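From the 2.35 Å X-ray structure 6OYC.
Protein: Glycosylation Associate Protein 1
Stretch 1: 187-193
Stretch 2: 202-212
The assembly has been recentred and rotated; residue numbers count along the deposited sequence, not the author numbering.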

# COMPACT_ATOMS: atom_id res chain seq x y z
N ASP A 187 17.13 -19.90 15.52
CA ASP A 187 18.07 -20.08 14.41
C ASP A 187 17.49 -19.41 13.16
O ASP A 187 16.69 -20.00 12.42
CB ASP A 187 18.37 -21.55 14.15
CG ASP A 187 19.48 -21.73 13.14
OD1 ASP A 187 20.08 -20.70 12.74
OD2 ASP A 187 19.73 -22.86 12.72
N HIS A 188 17.94 -18.17 12.93
CA HIS A 188 17.64 -17.45 11.71
C HIS A 188 18.90 -17.15 10.92
O HIS A 188 18.93 -16.19 10.15
CB HIS A 188 16.89 -16.14 12.01
CG HIS A 188 15.59 -16.35 12.73
ND1 HIS A 188 15.24 -15.62 13.84
CD2 HIS A 188 14.57 -17.20 12.49
CE1 HIS A 188 14.05 -16.01 14.27
NE2 HIS A 188 13.62 -16.97 13.47
N HIS A 189 19.95 -17.96 11.10
CA HIS A 189 21.23 -17.62 10.50
C HIS A 189 21.22 -17.95 9.00
O HIS A 189 20.39 -18.73 8.52
CB HIS A 189 22.38 -18.34 11.22
CG HIS A 189 22.63 -19.73 10.72
ND1 HIS A 189 22.01 -20.84 11.26
CD2 HIS A 189 23.44 -20.20 9.73
CE1 HIS A 189 22.42 -21.92 10.62
NE2 HIS A 189 23.28 -21.56 9.69
N VAL A 190 22.18 -17.37 8.28
CA VAL A 190 22.23 -17.42 6.83
C VAL A 190 23.54 -18.09 6.41
O VAL A 190 24.61 -17.72 6.89
CB VAL A 190 22.12 -16.00 6.23
CG1 VAL A 190 22.19 -16.01 4.69
CG2 VAL A 190 20.84 -15.32 6.70
N GLU A 191 23.45 -19.08 5.50
CA GLU A 191 24.61 -19.77 4.95
C GLU A 191 24.75 -19.40 3.47
O GLU A 191 23.86 -19.68 2.67
CB GLU A 191 24.50 -21.29 5.09
CG GLU A 191 24.58 -21.81 6.53
CD GLU A 191 24.11 -23.27 6.69
OE1 GLU A 191 23.91 -23.95 5.65
OE2 GLU A 191 23.94 -23.74 7.85
N ILE A 192 25.89 -18.83 3.13
CA ILE A 192 26.24 -18.52 1.75
C ILE A 192 26.77 -19.78 1.05
O ILE A 192 27.54 -20.55 1.63
CB ILE A 192 27.30 -17.40 1.73
CG1 ILE A 192 26.79 -16.17 2.51
CG2 ILE A 192 27.75 -17.12 0.31
CD1 ILE A 192 25.55 -15.52 1.90
N ASN A 193 26.35 -19.99 -0.20
CA ASN A 193 26.96 -20.98 -1.07
C ASN A 193 28.48 -20.77 -1.13
O ASN A 193 28.93 -19.73 -1.63
CB ASN A 193 26.39 -20.89 -2.48
CG ASN A 193 26.91 -21.99 -3.41
OD1 ASN A 193 27.98 -22.56 -3.18
ND2 ASN A 193 26.14 -22.30 -4.46
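Stretch 2, residues 202-212: KLSYSDIEELI

Stretch 2 runs antiparallel to stretch 1, first with Ser204 and Tyr205 extended alongside the strand Val190 to Ile192, then turning at Ser206 and Asp207 into a helix that continues beyond Ile212. The CA atoms of Val190 and Tyr205 lie 5.0 Å apart, and those of Glu191 and Ser204 4.7 Å. Val190 and Tyr205 form the hydrogen-bonded pair: Val190 N donates to Tyr205 O (3.0 Å) and Tyr205 N to Val190 O (2.9 Å), both nearly straight. Two residues along, Ile192 N donates to Leu203 O at 2.9 Å. Between these bonds the backbones also pack closely, with Ser204 CA 3.3 Å from Val190 O in a CA-H...O contact.

Side chains alternate between the faces of this strand pair. Glu191 and Ser204 share one face; Val190 and Tyr205 share the other, their CB atoms 4.2 Å apart. On this second face the helix supplies further apolar surface. Val190 CG2 reaches into the bend where the strand gives way to the helix, 3.8 Å from Asp207 C and 3.9 Å from Ile208 CD1. Ile192 fills a hollow farther along: its CG1 lies 3.6 Å from Tyr205 CE1, at the edge of the ring, and its CD1 extends to 4.1 Å from Leu211 CD2. Leu203 starts away from stretch 1, but its end comes back, leaving CD1 4.3 Å from Ile192 CB.

At the turn, His189 CB sits 3.2 Å from Tyr205 O, and Asp207 CA makes a CA-H...O contact with His188 O (3.5 Å). A water spans the opening gap, donating to His188 O (2.8 Å) and accepting from Ile208 N (2.7 Å). Asp207 caps the helix, its OD1 accepting from Glu210 N at 3.0 Å, while Glu210 OE1 accepts from Ser206 N at 2.6 Å and so braces the bend.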

# COMPACT_ATOMS: atom_id res chain seq x y z
N LYS A 202 31.51 -12.83 4.62
CA LYS A 202 31.37 -13.99 5.50
C LYS A 202 30.69 -15.12 4.74
O LYS A 202 29.96 -14.90 3.78
CB LYS A 202 30.55 -13.67 6.76
CG LYS A 202 31.25 -12.74 7.73
CD LYS A 202 30.26 -11.88 8.49
CE LYS A 202 29.75 -12.57 9.71
NZ LYS A 202 29.84 -11.64 10.87
N LEU A 203 30.95 -16.35 5.20
CA LEU A 203 30.25 -17.54 4.73
C LEU A 203 28.97 -17.80 5.51
O LEU A 203 28.06 -18.47 5.01
CB LEU A 203 31.17 -18.77 4.83
CG LEU A 203 30.86 -19.96 3.92
CD1 LEU A 203 31.00 -19.57 2.45
CD2 LEU A 203 31.76 -21.14 4.26
N SER A 204 28.88 -17.26 6.72
CA SER A 204 27.80 -17.56 7.63
C SER A 204 27.47 -16.28 8.39
O SER A 204 28.35 -15.72 9.04
CB SER A 204 28.21 -18.70 8.57
OG SER A 204 27.62 -18.55 9.85
N TYR A 205 26.22 -15.81 8.30
CA TYR A 205 25.80 -14.60 8.98
C TYR A 205 24.85 -14.94 10.12
O TYR A 205 24.14 -15.95 10.07
CB TYR A 205 25.12 -13.63 8.00
CG TYR A 205 26.06 -13.12 6.93
CD1 TYR A 205 26.39 -13.89 5.82
CD2 TYR A 205 26.63 -11.86 7.04
CE1 TYR A 205 27.28 -13.41 4.83
CE2 TYR A 205 27.49 -11.37 6.09
CZ TYR A 205 27.82 -12.14 4.99
OH TYR A 205 28.69 -11.61 4.04
N SER A 206 24.85 -14.12 11.17
CA SER A 206 23.99 -14.43 12.31
C SER A 206 22.51 -14.26 11.98
O SER A 206 21.67 -14.96 12.55
CB SER A 206 24.38 -13.57 13.52
OG SER A 206 24.31 -12.21 13.19
N ASP A 207 22.17 -13.34 11.07
CA ASP A 207 20.80 -13.22 10.58
C ASP A 207 20.83 -12.50 9.24
O ASP A 207 21.88 -12.03 8.79
CB ASP A 207 19.89 -12.50 11.58
CG ASP A 207 20.43 -11.15 12.01
OD1 ASP A 207 21.06 -10.43 11.19
OD2 ASP A 207 20.21 -10.79 13.18
N ILE A 208 19.66 -12.41 8.60
CA ILE A 208 19.59 -11.83 7.26
C ILE A 208 19.94 -10.35 7.28
O ILE A 208 20.51 -9.82 6.32
CB ILE A 208 18.20 -12.11 6.63
CG1 ILE A 208 18.21 -11.95 5.11
CG2 ILE A 208 17.14 -11.19 7.21
CD1 ILE A 208 19.38 -12.55 4.43
N GLU A 209 19.66 -9.65 8.38
CA GLU A 209 19.96 -8.22 8.41
C GLU A 209 21.46 -7.94 8.33
O GLU A 209 21.88 -6.95 7.72
CB GLU A 209 19.38 -7.59 9.66
CG GLU A 209 19.65 -6.12 9.73
CD GLU A 209 19.25 -5.53 11.06
OE1 GLU A 209 18.38 -6.14 11.73
OE2 GLU A 209 19.82 -4.49 11.43
N GLU A 210 22.27 -8.79 8.95
CA GLU A 210 23.71 -8.59 8.92
C GLU A 210 24.22 -8.55 7.48
O GLU A 210 25.02 -7.68 7.11
CB GLU A 210 24.40 -9.70 9.72
CG GLU A 210 25.87 -9.48 9.99
CD GLU A 210 26.58 -10.69 10.65
OE1 GLU A 210 25.96 -11.76 10.84
OE2 GLU A 210 27.78 -10.57 10.95
N LEU A 211 23.74 -9.47 6.65
CA LEU A 211 24.10 -9.45 5.24
C LEU A 211 23.53 -8.21 4.54
O LEU A 211 24.19 -7.63 3.67
CB LEU A 211 23.63 -10.73 4.56
CG LEU A 211 23.87 -10.81 3.05
CD1 LEU A 211 25.35 -10.65 2.73
CD2 LEU A 211 23.31 -12.14 2.48
N ILE A 212 22.32 -7.79 4.89
CA ILE A 212 21.73 -6.62 4.24
C ILE A 212 22.52 -5.36 4.58
O ILE A 212 22.72 -4.48 3.73
CB ILE A 212 20.24 -6.50 4.59
CG1 ILE A 212 19.48 -7.67 3.97
CG2 ILE A 212 19.67 -5.20 4.07
CD1 ILE A 212 18.16 -7.95 4.58
O HOH W 1 17.56 -14.04 9.11